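Endo-alpha-mannosidase (Bacteroides thetaiotaomicron, PDB 4ACY) hydrolyses internal alpha-mannosidic linkages of glycans as an endo-alpha-mannosidase of glycoside hydrolase family 99. Local coordinates at residues H112-V117 and Y359-T364; R301-Y306 and K353-D358. All coordinates share one frame; numbering follows the deposited sequence.

Contacts 1 and 2 lie on the outside of a closed eight-stranded parallel barrel, at the start of helix 359-376 and in the loop leading to it. Contact 1 sets the start of helix 359-376 against the end of helix 102-115, joining regions 242 residues apart. Contact 2, nested inside that loop along the chain, brings the lead-in to the same helix beside the lead-in to helix 305-316. Their centres lie about 13 Å apart, and they touch: K114 of contact 1 forms a salt bridge with D358 of contact 2, while Y360 packs on R301 and G304. The final helix is thus tied to elements from the beginning and the end of the barrel.

Contact 1: H112-V117 and Y359-T364; sequences HIKANV and YYLIRT
L361 meets the last turn of helix 102-115 with both its side chain and its backbone. Its CB and CD1 each lie 3.8 Å from K114 CD, the two side chains crossing at about a right angle, so the lysine packs through its aliphatic portion while NZ forms a salt bridge with D358. The other branch of the leucine, CD2, approaches A115 CB more loosely, at 4.3 Å. Next to it the carbonyl oxygen of L361 receives a CA-H...O contact from A115, with CA 3.4 Å from O and an angle of 145° at the hydrogen. In this TIM barrel, helix 102-115 leads into the second strand and helix 359-376 follows the eighth, so the contact draws together the two ends of the barrel sequence. One turn on, T364 holds CG2 anti to its backbone N, 3.5 Å from A115 O and equally close to CG2 of V117, where strand 117-124 begins. Its OG1 donates to Y360 O at 2.6 Å and is also hydrogen-bonded to Y307 OH. An alanine here would probably open a gap beside V117 CG2 and leave the Y307 hydroxyl without this partner.

Contact 2: R301-Y306 and K353-D358; sequences RENGKY and KPLADD
N303 and L355 illustrate how two loops can pack without a hydrogen bond between them. The bond from CA to CB of L355 points toward the other segment, and the CD1 methyl does the touching: it lies 3.5 Å from N303 O and 4.0 Å from N303 CB, so it rests more closely on the backbone carbonyl than on the side chain. Its first torsion (chi1 -55°) sets CG anti to the carbonyl carbon, and the fully extended second one carries CD1 outward to the asparagine. N303 makes its other approach to P354, the two side chains crossing at about a right angle, with OD1 3.5 Å from the proline CD. A cis peptide bond joins K353 to P354, and the carbonyl oxygen of K353 stays 3.9 Å from N303 OD1, with no hydrogen bond between these two oxygens. In the TIM barrel, one segment turns into helix 305-316, which precedes the eighth strand, and the other runs up to helix 359-376, which follows that strand. G304, the N-cap residue of the earlier helix, has a positive phi (94°), at which a CB would press against the carbonyl oxygen of N303; such a CB would also stand 4.2 Å from L355 CD1.

Contact 1: H112-V117 and Y359-T364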
ATOM      1  N   HIS A 112       6.413   5.652 -11.284  1.00 17.81           N
ATOM      2  CA  HIS A 112       5.941   4.289 -11.460  1.00 18.27           C
ATOM      3  C   HIS A 112       6.385   3.727 -12.811  1.00 18.86           C
ATOM      4  O   HIS A 112       6.803   2.581 -12.892  1.00 18.07           O
ATOM      5  CB  HIS A 112       4.431   4.213 -11.275  1.00 18.31           C
ATOM      6  CG  HIS A 112       4.012   4.370  -9.848  1.00 18.11           C
ATOM      7  ND1 HIS A 112       3.671   3.298  -9.047  1.00 19.12           N
ATOM      8  CD2 HIS A 112       3.940   5.466  -9.059  1.00 17.46           C
ATOM      9  CE1 HIS A 112       3.361   3.737  -7.837  1.00 18.03           C
ATOM     10  NE2 HIS A 112       3.521   5.048  -7.815  1.00 18.76           N
ATOM     11  N   ILE A 113       6.319   4.552 -13.860  1.00 19.49           N
ATOM     12  CA  ILE A 113       6.842   4.137 -15.172  1.00 19.90           C
ATOM     13  C   ILE A 113       8.337   3.766 -15.071  1.00 19.58           C
ATOM     14  O   ILE A 113       8.761   2.717 -15.570  1.00 19.46           O
ATOM     15  CB  ILE A 113       6.550   5.208 -16.268  1.00 20.60           C
ATOM     16  CG1 ILE A 113       5.036   5.408 -16.452  1.00 21.55           C
ATOM     17  CG2 ILE A 113       7.227   4.853 -17.592  1.00 21.77           C
ATOM     18  CD1 ILE A 113       4.196   4.109 -16.598  1.00 22.42           C
ATOM     19  N   LYS A 114       9.120   4.588 -14.377  1.00 19.33           N
ATOM     20  CA  LYS A 114      10.528   4.252 -14.122  1.00 19.79           C
ATOM     21  C   LYS A 114      10.691   2.899 -13.405  1.00 19.10           C
ATOM     22  O   LYS A 114      11.575   2.119 -13.755  1.00 18.60           O
ATOM     23  CB  LYS A 114      11.223   5.379 -13.343  1.00 20.60           C
ATOM     24  CG  LYS A 114      12.703   5.091 -13.035  1.00 21.56           C
ATOM     25  CD  LYS A 114      13.380   6.201 -12.214  1.00 22.72           C
ATOM     26  CE  LYS A 114      13.571   7.483 -13.012  1.00 23.06           C
ATOM     27  NZ  LYS A 114      14.166   8.551 -12.159  1.00 22.84           N
ATOM     28  N   ALA A 115       9.820   2.612 -12.433  1.00 18.60           N
ATOM     29  CA  ALA A 115       9.888   1.368 -11.652  1.00 18.33           C
ATOM     30  C   ALA A 115       9.248   0.161 -12.348  1.00 18.26           C
ATOM     31  O   ALA A 115       9.328  -0.970 -11.847  1.00 17.90           O
ATOM     32  CB  ALA A 115       9.239   1.579 -10.266  1.00 17.64           C
ATOM     33  N   ASN A 116       8.627   0.401 -13.507  1.00 19.14           N
ATOM     34  CA  ASN A 116       7.889  -0.628 -14.262  1.00 20.02           C
ATOM     35  C   ASN A 116       6.672  -1.172 -13.501  1.00 18.95           C
ATOM     36  O   ASN A 116       6.205  -2.281 -13.775  1.00 18.58           O
ATOM     37  CB  ASN A 116       8.784  -1.807 -14.669  1.00 21.74           C
ATOM     38  CG  ASN A 116       9.794  -1.445 -15.737  1.00 23.95           C
ATOM     39  OD1 ASN A 116      10.628  -2.269 -16.115  1.00 26.26           O
ATOM     40  ND2 ASN A 116       9.731  -0.219 -16.229  1.00 25.11           N
ATOM     41  N   VAL A 117       6.172  -0.384 -12.556  1.00 18.02           N
ATOM     42  CA  VAL A 117       5.015  -0.778 -11.742  1.00 17.54           C
ATOM     43  C   VAL A 117       3.754  -0.235 -12.420  1.00 17.00           C
ATOM     44  O   VAL A 117       3.567   0.974 -12.518  1.00 17.23           O
ATOM     45  CB  VAL A 117       5.149  -0.252 -10.283  1.00 17.26           C
ATOM     46  CG1 VAL A 117       3.851  -0.511  -9.469  1.00 16.43           C
ATOM     47  CG2 VAL A 117       6.378  -0.870  -9.583  1.00 17.48           C
ATOM     48  N   TYR A 359      17.340   5.266  -6.502  1.00 15.97           N
ATOM     49  CA  TYR A 359      17.814   3.896  -6.449  1.00 16.53           C
ATOM     50  C   TYR A 359      16.675   2.881  -6.351  1.00 16.34           C
ATOM     51  O   TYR A 359      16.693   1.843  -7.026  1.00 15.88           O
ATOM     52  CB  TYR A 359      18.790   3.650  -5.279  1.00 17.36           C
ATOM     53  CG  TYR A 359      19.253   2.222  -5.282  1.00 18.35           C
ATOM     54  CD1 TYR A 359      20.216   1.792  -6.199  1.00 18.78           C
ATOM     55  CD2 TYR A 359      18.677   1.268  -4.433  1.00 18.80           C
ATOM     56  CE1 TYR A 359      20.608   0.466  -6.256  1.00 19.60           C
ATOM     57  CE2 TYR A 359      19.078  -0.056  -4.475  1.00 20.00           C
ATOM     58  CZ  TYR A 359      20.039  -0.449  -5.385  1.00 19.84           C
ATOM     59  OH  TYR A 359      20.452  -1.756  -5.442  1.00 21.73           O
ATOM     60  N   TYR A 360      15.702   3.148  -5.478  1.00 15.52           N
ATOM     61  CA  TYR A 360      14.665   2.143  -5.247  1.00 15.70           C
ATOM     62  C   TYR A 360      13.676   2.034  -6.393  1.00 15.56           C
ATOM     63  O   TYR A 360      13.122   0.975  -6.604  1.00 16.14           O
ATOM     64  CB  TYR A 360      14.007   2.265  -3.857  1.00 15.35           C
ATOM     65  CG  TYR A 360      15.032   1.927  -2.808  1.00 15.32           C
ATOM     66  CD1 TYR A 360      15.272   0.595  -2.442  1.00 15.34           C
ATOM     67  CD2 TYR A 360      15.809   2.929  -2.226  1.00 15.39           C
ATOM     68  CE1 TYR A 360      16.263   0.287  -1.513  1.00 15.62           C
ATOM     69  CE2 TYR A 360      16.780   2.626  -1.289  1.00 15.66           C
ATOM     70  CZ  TYR A 360      17.002   1.310  -0.952  1.00 15.29           C
ATOM     71  OH  TYR A 360      17.968   1.006  -0.038  1.00 15.49           O
ATOM     72  N   LEU A 361      13.536   3.098  -7.181  1.00 15.89           N
ATOM     73  CA  LEU A 361      12.741   3.019  -8.409  1.00 16.37           C
ATOM     74  C   LEU A 361      13.465   2.167  -9.441  1.00 17.41           C
ATOM     75  O   LEU A 361      12.861   1.278 -10.044  1.00 17.88           O
ATOM     76  CB  LEU A 361      12.455   4.417  -8.969  1.00 15.70           C
ATOM     77  CG  LEU A 361      11.682   5.416  -8.125  1.00 15.38           C
ATOM     78  CD1 LEU A 361      11.449   6.644  -8.962  1.00 15.52           C
ATOM     79  CD2 LEU A 361      10.330   4.826  -7.669  1.00 15.20           C
ATOM     80  N   ILE A 362      14.757   2.450  -9.646  1.00 18.33           N
ATOM     81  CA  ILE A 362      15.620   1.646 -10.525  1.00 18.91           C
ATOM     82  C   ILE A 362      15.623   0.170 -10.154  1.00 18.79           C
ATOM     83  O   ILE A 362      15.456  -0.701 -11.015  1.00 18.62           O
ATOM     84  CB  ILE A 362      17.083   2.195 -10.510  1.00 19.84           C
ATOM     85  CG1 ILE A 362      17.103   3.640 -11.021  1.00 20.67           C
ATOM     86  CG2 ILE A 362      18.013   1.296 -11.318  1.00 20.66           C
ATOM     87  CD1 ILE A 362      18.418   4.408 -10.727  1.00 21.11           C
ATOM     88  N   ARG A 363      15.799  -0.111  -8.863  1.00 18.82           N
ATOM     89  CA  ARG A 363      15.906  -1.486  -8.389  1.00 18.61           C
ATOM     90  C   ARG A 363      14.560  -2.224  -8.472  1.00 18.11           C
ATOM     91  O   ARG A 363      14.524  -3.441  -8.682  1.00 17.79           O
ATOM     92  CB  ARG A 363      16.472  -1.513  -6.967  1.00 19.14           C
ATOM     93  CG  ARG A 363      17.019  -2.860  -6.510  1.00 19.48           C
ATOM     94  CD  ARG A 363      18.160  -3.333  -7.416  1.00 20.39           C
ATOM     95  NE  ARG A 363      18.790  -4.543  -6.909  1.00 21.64           N
ATOM     96  CZ  ARG A 363      19.646  -5.286  -7.616  1.00 22.35           C
ATOM     97  NH1 ARG A 363      19.961  -4.952  -8.869  1.00 23.26           N
ATOM     98  NH2 ARG A 363      20.180  -6.361  -7.076  1.00 23.22           N
ATOM     99  N   THR A 364      13.460  -1.490  -8.293  1.00 17.68           N
ATOM    100  CA  THR A 364      12.124  -2.052  -8.518  1.00 17.56           C
ATOM    101  C   THR A 364      11.956  -2.550  -9.966  1.00 17.83           C
ATOM    102  O   THR A 364      11.497  -3.676 -10.187  1.00 18.56           O
ATOM    103  CB  THR A 364      11.009  -1.045  -8.165  1.00 17.04           C
ATOM    104  OG1 THR A 364      11.098  -0.720  -6.771  1.00 17.19           O
ATOM    105  CG2 THR A 364       9.618  -1.654  -8.432  1.00 16.61           C
TER

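Contact 2: R301-Y306 and K353-D358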
ATOM      1  N   ARG A 301      17.955  -0.645   5.458  1.00 18.51           N
ATOM      2  CA  ARG A 301      17.907  -0.946   4.024  1.00 18.65           C
ATOM      3  C   ARG A 301      19.156  -1.670   3.512  1.00 19.43           C
ATOM      4  O   ARG A 301      19.084  -2.368   2.500  1.00 19.52           O
ATOM      5  CB  ARG A 301      17.653   0.319   3.206  1.00 18.03           C
ATOM      6  CG  ARG A 301      16.347   1.003   3.570  1.00 17.46           C
ATOM      7  CD  ARG A 301      15.790   1.781   2.399  1.00 17.27           C
ATOM      8  NE  ARG A 301      14.481   2.314   2.757  1.00 16.86           N
ATOM      9  CZ  ARG A 301      13.603   2.836   1.902  1.00 16.74           C
ATOM     10  NH1 ARG A 301      13.884   2.940   0.596  1.00 16.25           N
ATOM     11  NH2 ARG A 301      12.434   3.270   2.356  1.00 16.23           N
ATOM     12  N   GLU A 302      20.277  -1.497   4.225  1.00 20.19           N
ATOM     13  CA  GLU A 302      21.563  -2.110   3.854  0.50 20.89           C
ATOM     14  C   GLU A 302      21.879  -1.932   2.362  1.00 20.78           C
ATOM     15  O   GLU A 302      22.144  -2.897   1.641  1.00 19.94           O
ATOM     16  CB  GLU A 302      21.620  -3.586   4.274  0.50 21.57           C
ATOM     17  CG  GLU A 302      21.424  -3.838   5.778  0.50 22.25           C
ATOM     18  CD  GLU A 302      22.637  -3.468   6.625  0.50 22.69           C
ATOM     19  OE1 GLU A 302      23.597  -2.871   6.091  0.50 22.99           O
ATOM     20  OE2 GLU A 302      22.625  -3.781   7.836  0.50 23.07           O
ATOM     21  N   ASN A 303      21.849  -0.680   1.908  1.00 21.15           N
ATOM     22  CA  ASN A 303      22.162  -0.351   0.509  1.00 21.70           C
ATOM     23  C   ASN A 303      21.431  -1.235  -0.503  1.00 21.17           C
ATOM     24  O   ASN A 303      22.009  -1.679  -1.506  1.00 20.96           O
ATOM     25  CB  ASN A 303      23.682  -0.395   0.274  1.00 23.38           C
ATOM     26  CG  ASN A 303      24.430   0.652   1.087  1.00 24.39           C
ATOM     27  OD1 ASN A 303      23.947   1.773   1.287  1.00 25.56           O
ATOM     28  ND2 ASN A 303      25.631   0.298   1.545  1.00 26.13           N
ATOM     29  N   GLY A 304      20.160  -1.504  -0.218  1.00 19.94           N
ATOM     30  CA  GLY A 304      19.299  -2.239  -1.140  1.00 19.16           C
ATOM     31  C   GLY A 304      19.231  -3.734  -0.891  1.00 18.51           C
ATOM     32  O   GLY A 304      18.403  -4.418  -1.486  1.00 18.09           O
ATOM     33  N   LYS A 305      20.093  -4.254  -0.021  1.00 18.47           N
ATOM     34  CA  LYS A 305      20.097  -5.699   0.238  1.00 18.85           C
ATOM     35  C   LYS A 305      18.779  -6.211   0.823  1.00 18.26           C
ATOM     36  O   LYS A 305      18.325  -7.306   0.487  1.00 18.23           O
ATOM     37  CB  LYS A 305      21.258  -6.100   1.150  1.00 19.95           C
ATOM     38  CG  LYS A 305      21.402  -7.614   1.272  1.00 22.07           C
ATOM     39  CD  LYS A 305      22.563  -8.006   2.181  1.00 23.73           C
ATOM     40  CE  LYS A 305      22.742  -9.520   2.197  1.00 24.48           C
ATOM     41  NZ  LYS A 305      21.644 -10.211   2.941  1.00 25.44           N
ATOM     42  N   TYR A 306      18.183  -5.416   1.705  1.00 17.44           N
ATOM     43  CA  TYR A 306      16.942  -5.811   2.355  1.00 16.70           C
ATOM     44  C   TYR A 306      15.849  -5.987   1.306  1.00 16.04           C
ATOM     45  O   TYR A 306      15.151  -6.998   1.289  1.00 16.02           O
ATOM     46  CB  TYR A 306      16.543  -4.751   3.369  1.00 16.32           C
ATOM     47  CG  TYR A 306      15.273  -5.086   4.122  1.00 16.23           C
ATOM     48  CD1 TYR A 306      14.037  -4.706   3.624  1.00 15.94           C
ATOM     49  CD2 TYR A 306      15.318  -5.783   5.331  1.00 16.13           C
ATOM     50  CE1 TYR A 306      12.854  -5.008   4.308  1.00 15.88           C
ATOM     51  CE2 TYR A 306      14.148  -6.084   6.032  1.00 16.14           C
ATOM     52  CZ  TYR A 306      12.924  -5.693   5.512  1.00 16.07           C
ATOM     53  OH  TYR A 306      11.762  -5.960   6.196  1.00 16.13           O
ATOM     54  N   LYS A 353      22.094   7.490   0.547  1.00 18.20           N
ATOM     55  CA  LYS A 353      23.534   7.536   0.223  1.00 18.71           C
ATOM     56  C   LYS A 353      24.205   6.225   0.635  1.00 19.33           C
ATOM     57  O   LYS A 353      23.849   5.669   1.677  1.00 20.04           O
ATOM     58  CB  LYS A 353      24.227   8.714   0.915  1.00 19.15           C
ATOM     59  CG  LYS A 353      23.636  10.090   0.636  1.00 19.76           C
ATOM     60  CD  LYS A 353      23.765  10.494  -0.815  1.00 20.56           C
ATOM     61  CE  LYS A 353      23.272  11.936  -0.994  1.00 21.34           C
ATOM     62  NZ  LYS A 353      22.649  12.109  -2.287  1.00 22.35           N
ATOM     63  N   PRO A 354      25.196   5.747  -0.147  1.00 19.45           N
ATOM     64  CA  PRO A 354      25.809   6.418  -1.301  1.00 19.32           C
ATOM     65  C   PRO A 354      25.120   6.116  -2.630  1.00 19.49           C
ATOM     66  O   PRO A 354      25.724   6.324  -3.688  1.00 19.66           O
ATOM     67  CB  PRO A 354      27.210   5.807  -1.332  1.00 19.75           C
ATOM     68  CG  PRO A 354      26.988   4.393  -0.907  1.00 20.29           C
ATOM     69  CD  PRO A 354      25.848   4.445   0.121  1.00 19.51           C
ATOM     70  N   LEU A 355      23.883   5.616  -2.567  1.00 18.32           N
ATOM     71  CA  LEU A 355      23.104   5.270  -3.757  1.00 17.99           C
ATOM     72  C   LEU A 355      22.271   6.470  -4.236  1.00 17.29           C
ATOM     73  O   LEU A 355      22.102   7.441  -3.505  1.00 17.23           O
ATOM     74  CB  LEU A 355      22.226   4.026  -3.485  1.00 18.41           C
ATOM     75  CG  LEU A 355      22.956   2.761  -2.984  1.00 18.89           C
ATOM     76  CD1 LEU A 355      21.978   1.607  -2.749  1.00 19.44           C
ATOM     77  CD2 LEU A 355      24.054   2.322  -3.953  1.00 19.02           C
ATOM     78  N   ALA A 356      21.766   6.386  -5.471  1.00 16.95           N
ATOM     79  CA  ALA A 356      20.997   7.448  -6.119  1.00 16.73           C
ATOM     80  C   ALA A 356      19.697   7.717  -5.376  1.00 17.02           C
ATOM     81  O   ALA A 356      19.179   6.822  -4.711  1.00 16.99           O
ATOM     82  CB  ALA A 356      20.678   7.037  -7.552  1.00 16.98           C
ATOM     83  N   ASP A 357      19.180   8.938  -5.502  1.00 17.47           N
ATOM     84  CA  ASP A 357      17.879   9.313  -4.909  1.00 17.57           C
ATOM     85  C   ASP A 357      16.791   8.363  -5.411  1.00 17.41           C
ATOM     86  O   ASP A 357      15.857   7.999  -4.665  1.00 16.34           O
ATOM     87  CB  ASP A 357      17.487  10.743  -5.298  1.00 18.60           C
ATOM     88  CG  ASP A 357      18.473  11.816  -4.801  1.00 19.21           C
ATOM     89  OD1 ASP A 357      19.414  11.523  -4.038  1.00 19.81           O
ATOM     90  OD2 ASP A 357      18.272  12.982  -5.194  1.00 20.16           O
ATOM     91  N   ASP A 358      16.930   7.954  -6.672  1.00 16.80           N
ATOM     92  CA  ASP A 358      15.961   7.096  -7.343  1.00 16.90           C
ATOM     93  C   ASP A 358      16.395   5.636  -7.367  1.00 16.04           C
ATOM     94  O   ASP A 358      15.865   4.849  -8.149  1.00 16.46           O
ATOM     95  CB  ASP A 358      15.602   7.628  -8.761  1.00 18.02           C
ATOM     96  CG  ASP A 358      16.812   7.735  -9.692  1.00 19.71           C
ATOM     97  OD1 ASP A 358      17.965   7.637  -9.204  1.00 20.39           O
ATOM     98  OD2 ASP A 358      16.595   7.919 -10.928  1.00 20.19           O
TER